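Local coordinates for adhesion and penetration protein autotransporter (Haemophilus influenzae, PDB 3SYJ) that promotes adherence to and invasion of host cells, associates with itself in bacterial aggregation, and is probably a serine protease, at residues E366-V371 with N389-W394; A382-S387 with G410-Q415; S646-N651 with P699-N704; L720-G725 with T742-I747. All coordinates share one frame; numbering follows the deposited sequence.

Contact 1 of 4, residues E366-V371 with N389-W394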
# COMPACT_ATOMS: atom_id res chain seq x y z
N GLU A 366 -42.60 16.78 43.38
CA GLU A 366 -41.79 15.61 43.72
C GLU A 366 -42.56 14.34 43.33
O GLU A 366 -43.55 14.00 43.96
CB GLU A 366 -41.46 15.61 45.21
CG GLU A 366 -40.97 14.29 45.76
CD GLU A 366 -39.46 14.16 45.75
OE1 GLU A 366 -38.81 14.85 46.57
OE2 GLU A 366 -38.93 13.37 44.94
N GLY A 367 -42.12 13.66 42.28
CA GLY A 367 -42.86 12.54 41.74
C GLY A 367 -43.59 12.95 40.47
O GLY A 367 -43.64 14.13 40.12
N ASN A 368 -44.16 11.97 39.77
CA ASN A 368 -44.81 12.25 38.50
C ASN A 368 -46.19 12.87 38.68
O ASN A 368 -46.93 12.47 39.57
CB ASN A 368 -44.93 10.97 37.67
CG ASN A 368 -43.60 10.30 37.47
OD1 ASN A 368 -42.60 10.97 37.21
ND2 ASN A 368 -43.57 8.98 37.60
N PHE A 369 -46.51 13.85 37.84
CA PHE A 369 -47.80 14.52 37.89
C PHE A 369 -48.37 14.76 36.50
O PHE A 369 -47.63 14.97 35.54
CB PHE A 369 -47.72 15.85 38.64
CG PHE A 369 -47.84 15.70 40.13
CD1 PHE A 369 -46.75 15.30 40.89
CD2 PHE A 369 -49.04 15.95 40.77
CE1 PHE A 369 -46.86 15.16 42.26
CE2 PHE A 369 -49.16 15.80 42.14
CZ PHE A 369 -48.07 15.41 42.89
N THR A 370 -49.69 14.72 36.41
CA THR A 370 -50.43 15.13 35.22
C THR A 370 -51.18 16.39 35.61
O THR A 370 -51.96 16.38 36.57
CB THR A 370 -51.43 14.06 34.76
OG1 THR A 370 -50.73 12.84 34.47
CG2 THR A 370 -52.18 14.52 33.51
N VAL A 371 -50.92 17.48 34.90
CA VAL A 371 -51.50 18.76 35.24
C VAL A 371 -52.35 19.22 34.07
O VAL A 371 -51.86 19.40 32.96
CB VAL A 371 -50.42 19.80 35.56
CG1 VAL A 371 -51.04 21.07 36.07
CG2 VAL A 371 -49.45 19.23 36.59
N ASN A 389 -35.61 12.73 38.39
CA ASN A 389 -36.34 11.50 38.08
C ASN A 389 -37.86 11.64 38.07
O ASN A 389 -38.58 10.66 37.97
CB ASN A 389 -35.93 10.38 39.04
CG ASN A 389 -34.45 10.06 38.97
OD1 ASN A 389 -33.80 9.83 39.99
ND2 ASN A 389 -33.91 10.03 37.76
N SER A 390 -38.35 12.87 38.16
CA SER A 390 -39.78 13.10 38.14
C SER A 390 -40.18 13.68 36.80
O SER A 390 -39.41 14.43 36.20
CB SER A 390 -40.19 14.06 39.26
OG SER A 390 -39.88 13.51 40.52
N THR A 391 -41.37 13.33 36.33
CA THR A 391 -41.89 13.91 35.10
C THR A 391 -43.23 14.57 35.37
O THR A 391 -44.12 13.97 35.98
CB THR A 391 -42.03 12.87 33.95
OG1 THR A 391 -40.75 12.31 33.63
CG2 THR A 391 -42.61 13.53 32.71
N VAL A 392 -43.36 15.82 34.94
CA VAL A 392 -44.60 16.54 35.11
C VAL A 392 -45.18 16.84 33.74
O VAL A 392 -44.63 17.64 32.99
CB VAL A 392 -44.43 17.84 35.92
CG1 VAL A 392 -45.72 18.65 35.91
CG2 VAL A 392 -44.02 17.53 37.35
N THR A 393 -46.27 16.16 33.40
CA THR A 393 -46.96 16.40 32.15
C THR A 393 -47.81 17.67 32.29
O THR A 393 -48.79 17.69 33.02
CB THR A 393 -47.83 15.21 31.77
OG1 THR A 393 -47.02 14.03 31.77
CG2 THR A 393 -48.43 15.40 30.39
N TRP A 394 -47.39 18.72 31.59
CA TRP A 394 -47.93 20.06 31.80
C TRP A 394 -48.85 20.45 30.65
O TRP A 394 -48.37 20.78 29.56
CB TRP A 394 -46.78 21.07 31.92
CG TRP A 394 -47.19 22.44 32.39
CD1 TRP A 394 -47.36 23.55 31.62
CD2 TRP A 394 -47.47 22.84 33.74
NE1 TRP A 394 -47.73 24.62 32.40
CE2 TRP A 394 -47.81 24.21 33.71
CE3 TRP A 394 -47.47 22.18 34.97
CZ2 TRP A 394 -48.15 24.92 34.85
CZ3 TRP A 394 -47.81 22.89 36.11
CH2 TRP A 394 -48.14 24.25 36.04
O HOH W 1 -40.76 10.04 35.50
O HOH W 2 -46.29 12.83 34.03
O HOH W 3 -49.44 12.46 32.20
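F369, T370 and V371 pair in parallel with V392, T393 and W394, joining two successive rungs on one face of the beta-helix of the passenger domain. The strand axes lie 4.7 Å apart and 13° from parallel. F369 N donates to T391 O, F369 O receives T393 N, and V371 N donates to T393 O. Two side chains add bonds before the F369-V392 pair. N368 OD1 accepts the T391 N-H at 2.8 Å, in the plane of the side-chain carbonyl. CG lies beside the N368 backbone N (chi1 -55°), and from there the amide turns OD1 to that N-H. At the corner, S390 OG accepts from G367 N at 2.9 Å.

The apolar face holds F369, V371, V392 and W394. V371 CG1 lies 3.7 Å from W394 CZ3 and meets the indole obliquely. V371 CG2 packs on V392 CG1 at 3.8 Å. V392 and W394 also touch L412 of the next rung, and F365 packs against both of them.

The other face carries threonines and bound water. Water 3 bridges T370 OG1 and T393 OG1. T370 OG1 has a further hydrogen bond to Q347. Water 2 donates to F369 O and also binds T393 OG1, at 2.7 Å. Water 1 donates to N368 OD1 and binds T391 OG1, at 2.9 Å. The amide oxygen of N368 is therefore gripped by two donors, one backbone and one water.

An in-register parallel ladder, with an apolar row inside and hydrated threonines outside, is typical of the right-handed beta-helix of autotransporter passengers.

Contact 2 of 4, residues A382-S387 with G410-Q415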
# COMPACT_ATOMS: atom_id res chain seq x y z
N ALA A 382 -44.17 31.99 40.13
CA ALA A 382 -42.72 32.19 40.22
C ALA A 382 -41.97 31.29 39.25
O ALA A 382 -40.98 31.70 38.64
CB ALA A 382 -42.25 31.96 41.63
N GLY A 383 -42.46 30.06 39.10
CA GLY A 383 -41.79 29.07 38.27
C GLY A 383 -42.13 27.65 38.68
O GLY A 383 -42.91 27.44 39.60
N ILE A 384 -41.54 26.67 38.00
CA ILE A 384 -41.82 25.28 38.33
C ILE A 384 -40.54 24.52 38.62
O ILE A 384 -39.59 24.55 37.83
CB ILE A 384 -42.57 24.55 37.18
CG1 ILE A 384 -43.84 25.32 36.82
CG2 ILE A 384 -42.87 23.10 37.57
CD1 ILE A 384 -44.53 24.76 35.61
N HIS A 385 -40.51 23.83 39.75
CA HIS A 385 -39.36 23.01 40.12
C HIS A 385 -39.76 21.54 40.09
O HIS A 385 -40.61 21.10 40.86
CB HIS A 385 -38.84 23.41 41.50
CG HIS A 385 -37.62 22.66 41.93
ND1 HIS A 385 -37.66 21.33 42.31
CD2 HIS A 385 -36.32 23.04 42.04
CE1 HIS A 385 -36.44 20.93 42.63
NE2 HIS A 385 -35.61 21.95 42.49
N VAL A 386 -39.14 20.78 39.20
CA VAL A 386 -39.42 19.36 39.08
C VAL A 386 -38.22 18.55 39.56
O VAL A 386 -37.10 18.73 39.07
CB VAL A 386 -39.73 18.97 37.62
CG1 VAL A 386 -40.08 17.49 37.52
CG2 VAL A 386 -40.86 19.84 37.05
N SER A 387 -38.48 17.66 40.52
CA SER A 387 -37.44 16.84 41.16
C SER A 387 -36.72 15.95 40.18
O SER A 387 -37.24 15.63 39.11
CB SER A 387 -38.07 15.92 42.22
OG SER A 387 -38.78 16.65 43.20
N GLY A 410 -35.66 17.52 37.16
CA GLY A 410 -36.72 16.73 36.55
C GLY A 410 -37.21 17.25 35.21
O GLY A 410 -36.72 18.26 34.70
N THR A 411 -38.19 16.55 34.65
CA THR A 411 -38.73 16.84 33.32
C THR A 411 -40.09 17.56 33.33
O THR A 411 -40.96 17.24 34.13
CB THR A 411 -38.83 15.56 32.47
OG1 THR A 411 -37.52 15.00 32.30
CG2 THR A 411 -39.44 15.84 31.11
N LEU A 412 -40.24 18.53 32.44
CA LEU A 412 -41.51 19.22 32.23
C LEU A 412 -41.93 18.86 30.82
O LEU A 412 -41.34 19.34 29.86
CB LEU A 412 -41.30 20.73 32.30
CG LEU A 412 -42.33 21.65 32.96
CD1 LEU A 412 -42.62 22.85 32.07
CD2 LEU A 412 -43.61 20.93 33.30
N HIS A 413 -42.95 18.02 30.69
CA HIS A 413 -43.43 17.62 29.38
C HIS A 413 -44.58 18.54 28.97
O HIS A 413 -45.71 18.35 29.40
CB HIS A 413 -43.85 16.15 29.41
CG HIS A 413 -44.39 15.62 28.12
ND1 HIS A 413 -44.18 16.26 26.91
CD2 HIS A 413 -45.08 14.50 27.83
CE1 HIS A 413 -44.75 15.57 25.94
NE2 HIS A 413 -45.30 14.49 26.47
N VAL A 414 -44.28 19.56 28.17
CA VAL A 414 -45.28 20.54 27.76
C VAL A 414 -46.22 19.98 26.69
O VAL A 414 -45.77 19.56 25.62
CB VAL A 414 -44.63 21.82 27.23
CG1 VAL A 414 -45.69 22.82 26.74
CG2 VAL A 414 -43.77 22.44 28.31
N GLN A 415 -47.51 19.98 26.99
CA GLN A 415 -48.48 19.33 26.12
C GLN A 415 -49.84 20.04 26.16
O GLN A 415 -50.88 19.39 26.11
CB GLN A 415 -48.64 17.87 26.54
CG GLN A 415 -48.83 16.89 25.40
CD GLN A 415 -48.86 15.45 25.88
OE1 GLN A 415 -48.21 14.57 25.30
NE2 GLN A 415 -49.59 15.20 26.96
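G410 N donates to V386 O at 2.7 Å where the two backbones come close, and V386 and G410 have their CA atoms 4.5 Å apart. The contact spans a corner of the beta-helix. Strand 384-386 belongs to one parallel sheet, and strand 411-414 lies on another face, one rung further on. No strand ladder forms between them. The donor stands well above the plane of the V386 carbonyl, 45° out of it.

V386 carries most of the side-chain contact. CG1 is anti to the backbone N (chi1 -177°) and reaches the T411 backbone, 3.5 Å from T411 O and 3.6 Å from T411 N. CB of V386 rests on G410, 3.9 Å from G410 CA. G410 has no side chain, and the two backbones come together here. V386 also packs against V392.

I384 and L412 both point into the interior of the coil. W394 touches both. L404 packs against I384 as well. The S387 hydroxyl is hydrogen-bonded to F365 O. G410 O accepts from K406 NZ, a further link at this corner. The I384-L412 approach is loose, methyl to methyl, with I384 CD1 4.5 Å from L412 CD1.

Contact 3 of 4, residues S646-N651 with P699-N704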
# COMPACT_ATOMS: atom_id res chain seq x y z
N SER A 646 -6.98 23.64 16.71
CA SER A 646 -6.01 22.61 17.01
C SER A 646 -6.07 21.51 15.97
O SER A 646 -5.05 21.02 15.50
CB SER A 646 -6.26 22.02 18.40
OG SER A 646 -5.92 22.94 19.40
N SER A 647 -7.29 21.13 15.62
CA SER A 647 -7.48 20.05 14.67
C SER A 647 -8.86 20.13 14.05
O SER A 647 -9.82 20.57 14.70
CB SER A 647 -7.32 18.69 15.36
OG SER A 647 -8.28 18.53 16.40
N ILE A 648 -8.96 19.71 12.80
CA ILE A 648 -10.26 19.49 12.19
C ILE A 648 -10.25 18.11 11.56
O ILE A 648 -9.38 17.79 10.75
CB ILE A 648 -10.63 20.61 11.19
CG1 ILE A 648 -12.09 20.47 10.75
CG2 ILE A 648 -9.66 20.66 10.01
CD1 ILE A 648 -12.65 21.71 10.08
N GLU A 649 -11.19 17.27 11.99
CA GLU A 649 -11.23 15.87 11.58
C GLU A 649 -12.45 15.55 10.72
O GLU A 649 -13.57 15.93 11.04
CB GLU A 649 -11.21 14.95 12.80
CG GLU A 649 -11.18 13.47 12.44
CD GLU A 649 -11.27 12.54 13.64
OE1 GLU A 649 -10.85 12.94 14.75
OE2 GLU A 649 -11.75 11.40 13.47
N GLY A 650 -12.21 14.81 9.63
CA GLY A 650 -13.26 14.45 8.70
C GLY A 650 -12.77 14.57 7.27
O GLY A 650 -11.73 15.18 7.03
N ASN A 651 -13.51 14.01 6.32
CA ASN A 651 -13.08 14.03 4.93
C ASN A 651 -13.74 15.17 4.17
O ASN A 651 -14.90 15.49 4.40
CB ASN A 651 -13.38 12.68 4.25
CG ASN A 651 -12.61 11.53 4.89
OD1 ASN A 651 -11.43 11.66 5.23
ND2 ASN A 651 -13.28 10.40 5.05
N PRO A 699 -1.39 27.33 17.14
CA PRO A 699 -1.08 25.93 16.84
C PRO A 699 -1.12 25.64 15.34
O PRO A 699 -1.85 26.32 14.61
CB PRO A 699 -2.22 25.17 17.53
CG PRO A 699 -3.34 26.17 17.55
CD PRO A 699 -2.64 27.44 17.91
N LYS A 700 -0.34 24.67 14.89
CA LYS A 700 -0.41 24.20 13.52
C LYS A 700 -1.59 23.25 13.39
O LYS A 700 -1.59 22.16 13.96
CB LYS A 700 0.88 23.47 13.12
CG LYS A 700 2.09 24.37 12.98
CD LYS A 700 3.28 23.61 12.43
CE LYS A 700 4.57 24.43 12.56
NZ LYS A 700 5.76 23.65 12.11
N THR A 701 -2.60 23.65 12.63
CA THR A 701 -3.82 22.87 12.51
C THR A 701 -3.58 21.47 11.95
O THR A 701 -3.02 21.32 10.87
CB THR A 701 -4.82 23.58 11.61
OG1 THR A 701 -5.04 24.91 12.10
CG2 THR A 701 -6.13 22.81 11.57
N GLN A 702 -4.00 20.46 12.69
CA GLN A 702 -3.95 19.09 12.18
C GLN A 702 -5.23 18.82 11.42
O GLN A 702 -6.29 18.67 12.03
CB GLN A 702 -3.81 18.08 13.32
CG GLN A 702 -2.64 18.32 14.24
CD GLN A 702 -1.31 18.36 13.50
OE1 GLN A 702 -0.93 17.41 12.81
NE2 GLN A 702 -0.59 19.46 13.66
N ILE A 703 -5.13 18.77 10.10
CA ILE A 703 -6.26 18.41 9.25
C ILE A 703 -6.30 16.90 9.12
O ILE A 703 -5.52 16.30 8.38
CB ILE A 703 -6.13 19.03 7.84
CG1 ILE A 703 -5.92 20.55 7.93
CG2 ILE A 703 -7.35 18.69 7.01
CD1 ILE A 703 -5.25 21.14 6.69
N ASN A 704 -7.22 16.27 9.85
CA ASN A 704 -7.25 14.81 9.93
C ASN A 704 -8.33 14.18 9.05
O ASN A 704 -9.41 13.82 9.51
CB ASN A 704 -7.39 14.37 11.39
CG ASN A 704 -6.20 14.79 12.24
OD1 ASN A 704 -5.07 14.88 11.74
ND2 ASN A 704 -6.44 15.05 13.52
O HOH W 4 -2.27 21.40 16.89
O HOH W 5 -8.74 14.92 15.25
O HOH W 6 -10.65 11.42 8.44
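N704, S646 and I648 lose the most surface as strands 646-649 and 701-704 pair in parallel, 15° apart. N704 is held at both ends of its backbone. N704 N donates to I648 O at 2.8 Å, and N704 O accepts from G650 N at 3.0 Å, with the donor above the carbonyl plane. Its CB meets E649 CG at 4.0 Å, the two side chains crossing obliquely. Water 5 joins N704 ND2 to E649 OE1. N704 OD1 accepts from N724 of the next rung.

S646 works through its carbonyl. S646 O accepts from Q702 N at 3.1 Å in a nearly straight bond (179°). Water 4 donates to the same oxygen and to K700 O. Q702 bends back at chi2, and its NE2 bonds to K700 O within its own segment.

I648 points into the coil. Its CG2 sits in the crowded position between backbone N and carbonyl carbon, 4.3 Å from I703 CG2. I648 N donates to Q702 O at 3.0 Å. F627 and F632 also touch I648.

The chain turns a corner at G650. An aliphatic row inside, a polar row outside and a glycine at the corner fit a beta-solenoid, here within the second solenoid repeat region.

Contact 4 of 4, residues L720-G725 with T742-I747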
# COMPACT_ATOMS: atom_id res chain seq x y z
N LEU A 720 0.45 27.69 9.08
CA LEU A 720 0.37 26.89 10.30
C LEU A 720 -0.70 25.81 10.17
O LEU A 720 -1.75 25.86 10.81
CB LEU A 720 0.08 27.80 11.49
CG LEU A 720 1.15 28.86 11.72
CD1 LEU A 720 0.82 29.72 12.92
CD2 LEU A 720 2.50 28.20 11.88
N ALA A 721 -0.41 24.83 9.32
CA ALA A 721 -1.36 23.77 9.03
C ALA A 721 -0.62 22.54 8.54
O ALA A 721 0.43 22.65 7.88
CB ALA A 721 -2.37 24.23 7.99
N LYS A 722 -1.17 21.38 8.87
CA LYS A 722 -0.60 20.11 8.47
C LYS A 722 -1.73 19.19 8.02
O LYS A 722 -2.64 18.88 8.79
CB LYS A 722 0.17 19.49 9.63
CG LYS A 722 0.77 18.13 9.34
CD LYS A 722 1.53 17.63 10.55
CE LYS A 722 2.29 16.36 10.26
NZ LYS A 722 3.16 16.00 11.42
N LEU A 723 -1.68 18.78 6.76
CA LEU A 723 -2.66 17.85 6.21
C LEU A 723 -2.24 16.42 6.51
O LEU A 723 -1.22 15.95 6.02
CB LEU A 723 -2.81 18.05 4.71
CG LEU A 723 -3.82 17.19 3.95
CD1 LEU A 723 -5.20 17.17 4.61
CD2 LEU A 723 -3.93 17.67 2.51
N ASN A 724 -3.02 15.74 7.34
CA ASN A 724 -2.77 14.34 7.63
C ASN A 724 -3.74 13.49 6.83
O ASN A 724 -4.69 12.92 7.37
CB ASN A 724 -2.91 14.07 9.13
CG ASN A 724 -1.88 14.83 9.96
OD1 ASN A 724 -0.68 14.78 9.68
ND2 ASN A 724 -2.35 15.55 10.97
N GLY A 725 -3.51 13.42 5.52
CA GLY A 725 -4.39 12.70 4.62
C GLY A 725 -3.99 12.91 3.16
O GLY A 725 -3.05 13.65 2.87
N THR A 742 2.79 21.55 5.79
CA THR A 742 3.22 20.18 5.62
C THR A 742 2.04 19.27 5.27
O THR A 742 0.93 19.47 5.77
CB THR A 742 3.89 19.65 6.90
OG1 THR A 742 5.02 20.47 7.21
CG2 THR A 742 4.35 18.21 6.74
N GLN A 743 2.28 18.29 4.40
CA GLN A 743 1.30 17.24 4.16
C GLN A 743 1.90 15.86 4.37
O GLN A 743 2.93 15.53 3.79
CB GLN A 743 0.72 17.31 2.74
CG GLN A 743 -0.14 16.08 2.42
CD GLN A 743 -0.70 16.08 1.01
OE1 GLN A 743 -0.37 16.95 0.19
NE2 GLN A 743 -1.55 15.10 0.71
N ILE A 744 1.26 15.05 5.20
CA ILE A 744 1.61 13.65 5.29
C ILE A 744 0.53 12.86 4.57
O ILE A 744 -0.52 12.56 5.15
CB ILE A 744 1.71 13.15 6.74
CG1 ILE A 744 2.47 14.16 7.61
CG2 ILE A 744 2.39 11.79 6.78
CD1 ILE A 744 3.91 14.30 7.24
N GLY A 745 0.79 12.57 3.30
CA GLY A 745 -0.15 11.87 2.45
C GLY A 745 0.20 12.04 0.98
O GLY A 745 1.14 12.76 0.64
N ASN A 746 -0.57 11.39 0.11
CA ASN A 746 -0.29 11.43 -1.32
C ASN A 746 -1.18 12.40 -2.09
O ASN A 746 -2.24 12.81 -1.60
CB ASN A 746 -0.42 10.03 -1.92
CG ASN A 746 0.41 9.01 -1.19
OD1 ASN A 746 1.58 9.25 -0.88
ND2 ASN A 746 -0.18 7.86 -0.90
N ILE A 747 -0.74 12.77 -3.29
CA ILE A 747 -1.55 13.56 -4.20
C ILE A 747 -1.81 12.77 -5.47
O ILE A 747 -0.89 12.23 -6.07
CB ILE A 747 -0.86 14.87 -4.58
CG1 ILE A 747 -0.61 15.72 -3.33
CG2 ILE A 747 -1.70 15.63 -5.59
CD1 ILE A 747 0.15 16.99 -3.60
O HOH W 7 3.15 22.05 9.15
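L723 and Q743 both hold CG anti to the backbone N (chi1 -179° and 171°), so both CG atoms leave in the same manner. The two side chains lie side by side, pointing the same way. They face the interior of the beta-solenoid, where strands 721-723 and 742-744 form neighbouring parallel rungs. L723 CD2 lies 3.9 Å from Q743 CD. Q743 is extended and buried, and its side chain also touches F735, L737 and L762. Its bond from NE2 to N746 O is weak.

On the outer face K722 is extended along its whole length. The K722 and I744 side chains cross at a slant, and K722 CE comes within 3.4 Å of I744 CG1, tighter than usual for two carbons. T742 CB lies 4.2 Å from K722 CG. T742 OG1 is hydrogen-bonded to N761 of the following rung, and water 7 links it to A721 O.

L723 N donates to T742 O at 2.9 Å, and I744 N to L723 O at 2.8 Å. The bond from T742 N to A721 O is weak. Beyond I744 the chains continue together through G725 and G745, where G745 CA lies 3.4 Å from G725 O. The same oxygen accepts the firm amide bond: Q743 NE2 donates to G725 O at 3.0 Å, in the plane of that carbonyl, with the acceptor tilted 19° from the Q743 amide plane.

In the fold
Contact 1 closes first, a loop of 17 residues that contains strand 384-386. Contact 2 starts inside that loop and ends beyond it, so the two cross. Strand 391-394 pairs with 369-373 on one side and 411-414 on the other, and W394 N probably bonds to H413 O. Contact 1 ties rungs on one face; contact 2 joins that face to another. Contact 3 follows in series, its centre about 45 Å from that of contact 1. It closes 47 residues, including helix 692-697 and the C673-C684 disulfide. Contact 4 comes next and closes 16 residues. Strands 701-709 and 721-723 are neighbours, with T701 O probably bonded to K722 N.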